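Local structure of putative aspartyl-tRNA synthetase (Leishmania major, 6OD8) at residues 280-284 / 511-516; 292-298 / 309-315. The protein probably attaches L-aspartate to its cognate tRNA(Asp) at the expense of ATP, releasing AMP and diphosphate. One frame throughout, in Å; residues are numbered along the deposited sequence. Where two conformers were deposited one is given.

Contacts 1 and 2 both belong to the class II catalytic domain, with their centres about 21 Å apart and their nearest atoms about 7 Å apart; they do not touch. Helix 276-283, which supplies one half of contact 1, is followed in the chain by strand 289-297, which supplies one half of contact 2. The same helix also bridges the two sites: Q280 and L283 rest on E317 further along strand 310-319, and K279 forms a salt bridge with D315 of contact 2. A bound 1,2-ethanediol lies beside contact 2, on the sheet surface that in class II synthetases faces the active site. Both contacts also border the second subunit.

Contact 1 (280-284 / 511-516); sequences QMVLQ and EYVDSF. With FMT (formic acid), chain L.
An extended chain beyond CG (chi2 -177°) carries the amide of Q280 to the phenol of Y512, whose own CG lies anti to the backbone N (chi1 163°). Y512 OH donates to Q280 OE1 over 2.7 Å, approaching well off the C=O direction and tilted out of the carbonyl plane. The amide meets the ring at its edge, the two planes 78° apart. A water closes a small bridge, accepting from Q280 NE2 at 3.0 Å and donating to Y512 OH at 2.9 Å. Q276 and H523 also bond the amide, through OE1 and NE2 respectively, which should fix its rotation.

M281 lays SD alongside the helix backbone, 3.8 Å from Y512 CA, and the bend at chi3 turns CE toward the carbonyl of E511. Nearer the M281 backbone, CG packs 3.4 Å from S515 OG. That hydroxyl turns back to Y512 O, donating in the carbonyl plane onto a lone pair at 2.7 Å, and also sits over one face of the F516 ring. F516 in turn sets its edge over a face of Y512, so the aromatic pair and the serine form one compact unit.

Q284 folds back at chi2 and brings NE2 to the edge of F516, 3.7 Å from CE1. The same NE2 bonds Q280 O at 3.2 Å, and OE1 takes the backbone N of W521. The backbone N of Y512 donates to a formic acid molecule, probably from the crystallisation liquor.

W209 of the second subunit packs on both M281 and S515. The contact thus joins helix 276-283 to the end of helix 510-514, just ahead of strand 523-529, which with helix 530-538 makes up motif 3 of the class II synthetase fold.

Contact 2 (292-298 / 309-315); sequences EVGPVFR and TEFVGLD. With EDO (1,2-ethanediol), chain D.
The F311 ring carries V296 CG2 over one face in a CH-pi contact, 3.4 Å from the centroid and 11° off the normal, while R298 CG meets its edge 3.5 Å from CE2. The bent R298 chain then brings its guanidinium round so that F311 CZ lies over one face of it, the two planes 70° apart rather than stacked. At the guanidinium edge, near its plane, lies O1 of a bound ethanediol, 3.9 Å from R298 NH2. On the other surface of the sheet, F297 and E310 run side by side, with F297 CE1 3.4 Å from E310 CD.

Seven backbone hydrogen bonds zip the antiparallel strands together, from E292 and D315 to R298 N with T309 O. G294 and G313 form a hydrogen-bonded pair; beside it, C2 of the ethanediol lies 3.3 Å from G313 CA, and its O2 donates to D315 OD1 at 2.7 Å.

The carboxylate of E310 accepts from the backbone N of K247 and I248 of the second subunit. These two strands are the hairpin of motif 2, flanked by strand 241-242 beside 289-297 and strand 523-529 beside 310-319; F231 of helix 215-237 packs on V293 and L314, and helix 530-538 reaches F311 and V312.

Contact 1 (280-284 / 511-516)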
loop_
_atom_site.group_PDB
_atom_site.type_symbol
_atom_site.label_atom_id
_atom_site.label_comp_id
_atom_site.label_asym_id
_atom_site.label_seq_id
_atom_site.Cartn_x
_atom_site.Cartn_y
_atom_site.Cartn_z
ATOM N N GLN A 280 -13.691 8.695 -6.115
ATOM C CA GLN A 280 -14.286 9.803 -6.853
ATOM C C GLN A 280 -14.457 11.046 -5.980
ATOM O O GLN A 280 -14.248 12.176 -6.443
ATOM C CB GLN A 280 -15.651 9.395 -7.414
ATOM C CG GLN A 280 -15.624 8.238 -8.369
ATOM C CD GLN A 280 -17.033 7.979 -8.911
ATOM O OE1 GLN A 280 -17.666 6.968 -8.604
ATOM N NE2 GLN A 280 -17.546 8.937 -9.659
ATOM N N MET A 281 -14.936 10.873 -4.747
ATOM C CA MET A 281 -15.179 12.029 -3.897
ATOM C C MET A 281 -13.895 12.800 -3.620
ATOM O O MET A 281 -13.926 14.026 -3.510
ATOM C CB MET A 281 -15.819 11.579 -2.582
ATOM C CG MET A 281 -17.190 10.898 -2.819
ATOM S SD MET A 281 -17.811 9.966 -1.379
ATOM C CE MET A 281 -18.052 11.391 -0.345
ATOM N N VAL A 282 -12.755 12.117 -3.531
ATOM C CA VAL A 282 -11.518 12.831 -3.218
ATOM C C VAL A 282 -11.114 13.742 -4.370
ATOM O O VAL A 282 -10.562 14.820 -4.153
ATOM C CB VAL A 282 -10.403 11.836 -2.847
ATOM C CG1 VAL A 282 -9.089 12.586 -2.571
ATOM C CG2 VAL A 282 -10.810 11.058 -1.596
ATOM N N LEU A 283 -11.409 13.345 -5.613
ATOM C CA LEU A 283 -11.122 14.240 -6.731
ATOM C C LEU A 283 -11.939 15.525 -6.643
ATOM O O LEU A 283 -11.501 16.586 -7.109
ATOM C CB LEU A 283 -11.405 13.527 -8.045
ATOM C CG LEU A 283 -10.632 12.265 -8.411
ATOM C CD1 LEU A 283 -10.716 12.068 -9.909
ATOM C CD2 LEU A 283 -9.191 12.259 -7.939
ATOM N N GLN A 284 -13.113 15.464 -6.040
ATOM C CA GLN A 284 -13.887 16.686 -5.856
ATOM C C GLN A 284 -13.342 17.561 -4.734
ATOM O O GLN A 284 -13.843 18.676 -4.542
ATOM C CB GLN A 284 -15.365 16.337 -5.601
ATOM C CG GLN A 284 -15.951 15.312 -6.608
ATOM C CD GLN A 284 -15.444 15.461 -8.040
ATOM O OE1 GLN A 284 -15.302 16.566 -8.552
ATOM N NE2 GLN A 284 -15.166 14.336 -8.689
ATOM N N GLU A 511 -24.080 11.200 0.411
ATOM C CA GLU A 511 -22.884 12.043 0.470
ATOM C C GLU A 511 -22.075 11.951 -0.821
ATOM O O GLU A 511 -21.470 12.938 -1.266
ATOM C CB GLU A 511 -22.015 11.657 1.672
ATOM C CG GLU A 511 -22.611 12.032 3.014
ATOM C CD GLU A 511 -23.336 10.869 3.657
ATOM O OE1 GLU A 511 -23.481 9.817 2.997
ATOM O OE2 GLU A 511 -23.754 11.002 4.821
ATOM N N TYR A 512 -22.040 10.774 -1.432
ATOM C CA TYR A 512 -21.351 10.618 -2.706
ATOM C C TYR A 512 -21.985 11.513 -3.779
ATOM O O TYR A 512 -21.288 12.272 -4.464
ATOM C CB TYR A 512 -21.386 9.138 -3.085
ATOM C CG TYR A 512 -21.106 8.763 -4.513
ATOM C CD1 TYR A 512 -19.800 8.681 -4.984
ATOM C CD2 TYR A 512 -22.146 8.428 -5.384
ATOM C CE1 TYR A 512 -19.530 8.312 -6.259
ATOM C CE2 TYR A 512 -21.879 8.039 -6.672
ATOM C CZ TYR A 512 -20.566 7.976 -7.108
ATOM O OH TYR A 512 -20.282 7.602 -8.409
ATOM N N VAL A 513 -23.307 11.450 -3.916
ATOM C CA VAL A 513 -24.008 12.331 -4.858
ATOM C C VAL A 513 -23.739 13.796 -4.507
ATOM O O VAL A 513 -23.410 14.615 -5.375
ATOM C CB VAL A 513 -25.518 12.027 -4.854
ATOM C CG1 VAL A 513 -26.254 12.994 -5.772
ATOM C CG2 VAL A 513 -25.796 10.567 -5.267
ATOM N N ASP A 514 -23.845 14.135 -3.219
ATOM C CA ASP A 514 -23.608 15.505 -2.766
ATOM C C ASP A 514 -22.201 15.993 -3.104
ATOM O O ASP A 514 -21.991 17.207 -3.254
ATOM C CB ASP A 514 -23.820 15.601 -1.254
ATOM C CG ASP A 514 -25.280 15.642 -0.871
ATOM O OD1 ASP A 514 -26.144 15.711 -1.783
ATOM O OD2 ASP A 514 -25.556 15.594 0.350
ATOM N N SER A 515 -21.227 15.085 -3.192
ATOM C CA SER A 515 -19.856 15.512 -3.485
ATOM C C SER A 515 -19.698 16.087 -4.885
ATOM O O SER A 515 -18.663 16.702 -5.163
ATOM C CB SER A 515 -18.858 14.360 -3.299
ATOM O OG SER A 515 -18.881 13.424 -4.374
ATOM N N PHE A 516 -20.687 15.911 -5.762
ATOM C CA PHE A 516 -20.612 16.459 -7.111
ATOM C C PHE A 516 -21.370 17.765 -7.263
ATOM O O PHE A 516 -21.464 18.281 -8.384
ATOM C CB PHE A 516 -21.148 15.441 -8.125
ATOM C CG PHE A 516 -20.477 14.107 -8.044
ATOM C CD1 PHE A 516 -19.139 13.958 -8.419
ATOM C CD2 PHE A 516 -21.164 13.000 -7.567
ATOM C CE1 PHE A 516 -18.508 12.715 -8.333
ATOM C CE2 PHE A 516 -20.545 11.735 -7.503
ATOM C CZ PHE A 516 -19.206 11.609 -7.876
HETATM C C FMT L . -21.051 7.562 0.544
HETATM O O1 FMT L . -20.121 7.915 1.290
HETATM O O2 FMT L . -22.141 8.152 0.417
HETATM O O HOH W 1 -20.332 9.112 -10.845
#

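Contact 2 (292-298 / 309-315)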
loop_
_atom_site.group_PDB
_atom_site.type_symbol
_atom_site.label_atom_id
_atom_site.label_comp_id
_atom_site.label_asym_id
_atom_site.label_seq_id
_atom_site.Cartn_x
_atom_site.Cartn_y
_atom_site.Cartn_z
ATOM N N GLU A 292 -5.097 3.838 -4.688
ATOM C CA GLU A 292 -5.221 3.198 -3.392
ATOM C C GLU A 292 -4.879 1.724 -3.528
ATOM O O GLU A 292 -5.226 1.080 -4.518
ATOM C CB GLU A 292 -6.643 3.375 -2.809
ATOM C CG GLU A 292 -6.825 2.687 -1.447
ATOM C CD GLU A 292 -7.951 3.277 -0.599
ATOM O OE1 GLU A 292 -8.800 4.048 -1.104
ATOM O OE2 GLU A 292 -8.001 2.934 0.588
ATOM N N VAL A 293 -4.214 1.182 -2.516
ATOM C CA VAL A 293 -3.921 -0.246 -2.448
ATOM C C VAL A 293 -4.473 -0.720 -1.116
ATOM O O VAL A 293 -4.022 -0.256 -0.069
ATOM C CB VAL A 293 -2.414 -0.542 -2.544
ATOM C CG1 VAL A 293 -2.151 -2.069 -2.428
ATOM C CG2 VAL A 293 -1.826 0.014 -3.823
ATOM N N GLY A 294 -5.482 -1.583 -1.141
ATOM C CA GLY A 294 -6.054 -2.017 0.107
ATOM C C GLY A 294 -7.071 -3.116 -0.061
ATOM O O GLY A 294 -7.412 -3.514 -1.182
ATOM N N PRO A 295 -7.590 -3.611 1.060
ATOM C CA PRO A 295 -8.530 -4.731 1.005
ATOM C C PRO A 295 -9.854 -4.335 0.382
ATOM O O PRO A 295 -10.331 -3.207 0.528
ATOM C CB PRO A 295 -8.733 -5.132 2.472
ATOM C CG PRO A 295 -7.963 -4.161 3.306
ATOM C CD PRO A 295 -7.173 -3.248 2.435
ATOM N N VAL A 296 -10.454 -5.312 -0.290
ATOM C CA VAL A 296 -11.789 -5.206 -0.858
ATOM C C VAL A 296 -12.515 -6.491 -0.483
ATOM O O VAL A 296 -11.899 -7.513 -0.180
ATOM C CB VAL A 296 -11.751 -4.986 -2.379
ATOM C CG1 VAL A 296 -11.133 -3.626 -2.680
ATOM C CG2 VAL A 296 -10.954 -6.046 -3.051
ATOM N N PHE A 297 -13.840 -6.424 -0.457
ATOM C CA PHE A 297 -14.644 -7.509 0.093
ATOM C C PHE A 297 -15.790 -7.788 -0.867
ATOM O O PHE A 297 -16.442 -6.851 -1.332
ATOM C CB PHE A 297 -15.148 -7.150 1.504
ATOM C CG PHE A 297 -14.034 -6.820 2.490
ATOM C CD1 PHE A 297 -13.394 -7.827 3.203
ATOM C CD2 PHE A 297 -13.622 -5.498 2.695
ATOM C CE1 PHE A 297 -12.360 -7.531 4.120
ATOM C CE2 PHE A 297 -12.585 -5.188 3.595
ATOM C CZ PHE A 297 -11.947 -6.220 4.312
ATOM N N ARG A 298 -15.985 -9.062 -1.213
ATOM C CA ARG A 298 -17.097 -9.506 -2.048
ATOM C C ARG A 298 -17.963 -10.431 -1.215
ATOM O O ARG A 298 -17.476 -11.433 -0.688
ATOM C CB ARG A 298 -16.611 -10.219 -3.308
ATOM C CG ARG A 298 -15.877 -9.294 -4.279
ATOM C CD ARG A 298 -16.647 -7.985 -4.512
ATOM N NE ARG A 298 -15.753 -6.829 -4.569
ATOM C CZ ARG A 298 -15.104 -6.441 -5.664
ATOM N NH1 ARG A 298 -15.257 -7.117 -6.798
ATOM N NH2 ARG A 298 -14.301 -5.383 -5.629
ATOM N N THR A 309 -13.410 -14.036 -1.032
ATOM C CA THR A 309 -14.333 -13.129 -0.363
ATOM C C THR A 309 -13.630 -11.879 0.150
ATOM O O THR A 309 -14.276 -10.846 0.357
ATOM C CB THR A 309 -15.041 -13.839 0.785
ATOM O OG1 THR A 309 -14.066 -14.413 1.654
ATOM C CG2 THR A 309 -15.931 -14.951 0.244
ATOM N N GLU A 310 -12.331 -11.967 0.390
ATOM C CA GLU A 310 -11.529 -10.810 0.712
ATOM C C GLU A 310 -10.335 -10.848 -0.209
ATOM O O GLU A 310 -9.688 -11.896 -0.334
ATOM C CB GLU A 310 -11.069 -10.830 2.191
ATOM C CG GLU A 310 -10.039 -9.736 2.452
ATOM C CD GLU A 310 -9.652 -9.574 3.932
ATOM O OE1 GLU A 310 -10.162 -10.323 4.796
ATOM O OE2 GLU A 310 -8.837 -8.676 4.221
ATOM N N PHE A 311 -10.029 -9.725 -0.848
ATOM C CA PHE A 311 -8.773 -9.675 -1.596
ATOM C C PHE A 311 -8.244 -8.245 -1.557
ATOM O O PHE A 311 -8.582 -7.464 -0.658
ATOM C CB PHE A 311 -8.954 -10.273 -3.008
ATOM C CG PHE A 311 -10.027 -9.624 -3.831
ATOM C CD1 PHE A 311 -9.688 -8.780 -4.887
ATOM C CD2 PHE A 311 -11.371 -9.891 -3.586
ATOM C CE1 PHE A 311 -10.679 -8.199 -5.690
ATOM C CE2 PHE A 311 -12.370 -9.308 -4.372
ATOM C CZ PHE A 311 -12.019 -8.463 -5.427
ATOM N N VAL A 312 -7.359 -7.921 -2.485
ATOM C CA VAL A 312 -6.645 -6.650 -2.472
ATOM C C VAL A 312 -6.907 -5.949 -3.790
ATOM O O VAL A 312 -6.689 -6.531 -4.865
ATOM C CB VAL A 312 -5.127 -6.822 -2.264
ATOM C CG1 VAL A 312 -4.438 -5.450 -2.401
ATOM C CG2 VAL A 312 -4.820 -7.502 -0.904
ATOM N N GLY A 313 -7.381 -4.707 -3.703
ATOM C CA GLY A 313 -7.651 -3.898 -4.877
ATOM C C GLY A 313 -6.562 -2.863 -5.105
ATOM O O GLY A 313 -6.095 -2.214 -4.169
ATOM N N LEU A 314 -6.167 -2.727 -6.364
ATOM C CA LEU A 314 -5.264 -1.683 -6.825
ATOM C C LEU A 314 -6.143 -0.709 -7.598
ATOM O O LEU A 314 -6.641 -1.049 -8.679
ATOM C CB LEU A 314 -4.168 -2.280 -7.708
ATOM C CG LEU A 314 -3.476 -3.563 -7.242
ATOM C CD1 LEU A 314 -2.460 -4.073 -8.273
ATOM C CD2 LEU A 314 -2.720 -3.284 -5.901
ATOM N N ASP A 315 -6.403 0.470 -7.025
ATOM C CA ASP A 315 -7.443 1.343 -7.549
ATOM C C ASP A 315 -6.832 2.665 -7.976
ATOM O O ASP A 315 -5.886 3.151 -7.348
ATOM C CB ASP A 315 -8.546 1.575 -6.494
ATOM C CG ASP A 315 -9.628 0.557 -6.576
ATOM O OD1 ASP A 315 -9.530 -0.481 -5.867
ATOM O OD2 ASP A 315 -10.580 0.783 -7.374
HETATM C C1 EDO D . -10.440 -3.659 -7.904
HETATM O O1 EDO D . -11.667 -4.264 -8.318
HETATM C C2 EDO D . -10.572 -3.415 -6.423
HETATM O O2 EDO D . -11.448 -2.323 -6.185
#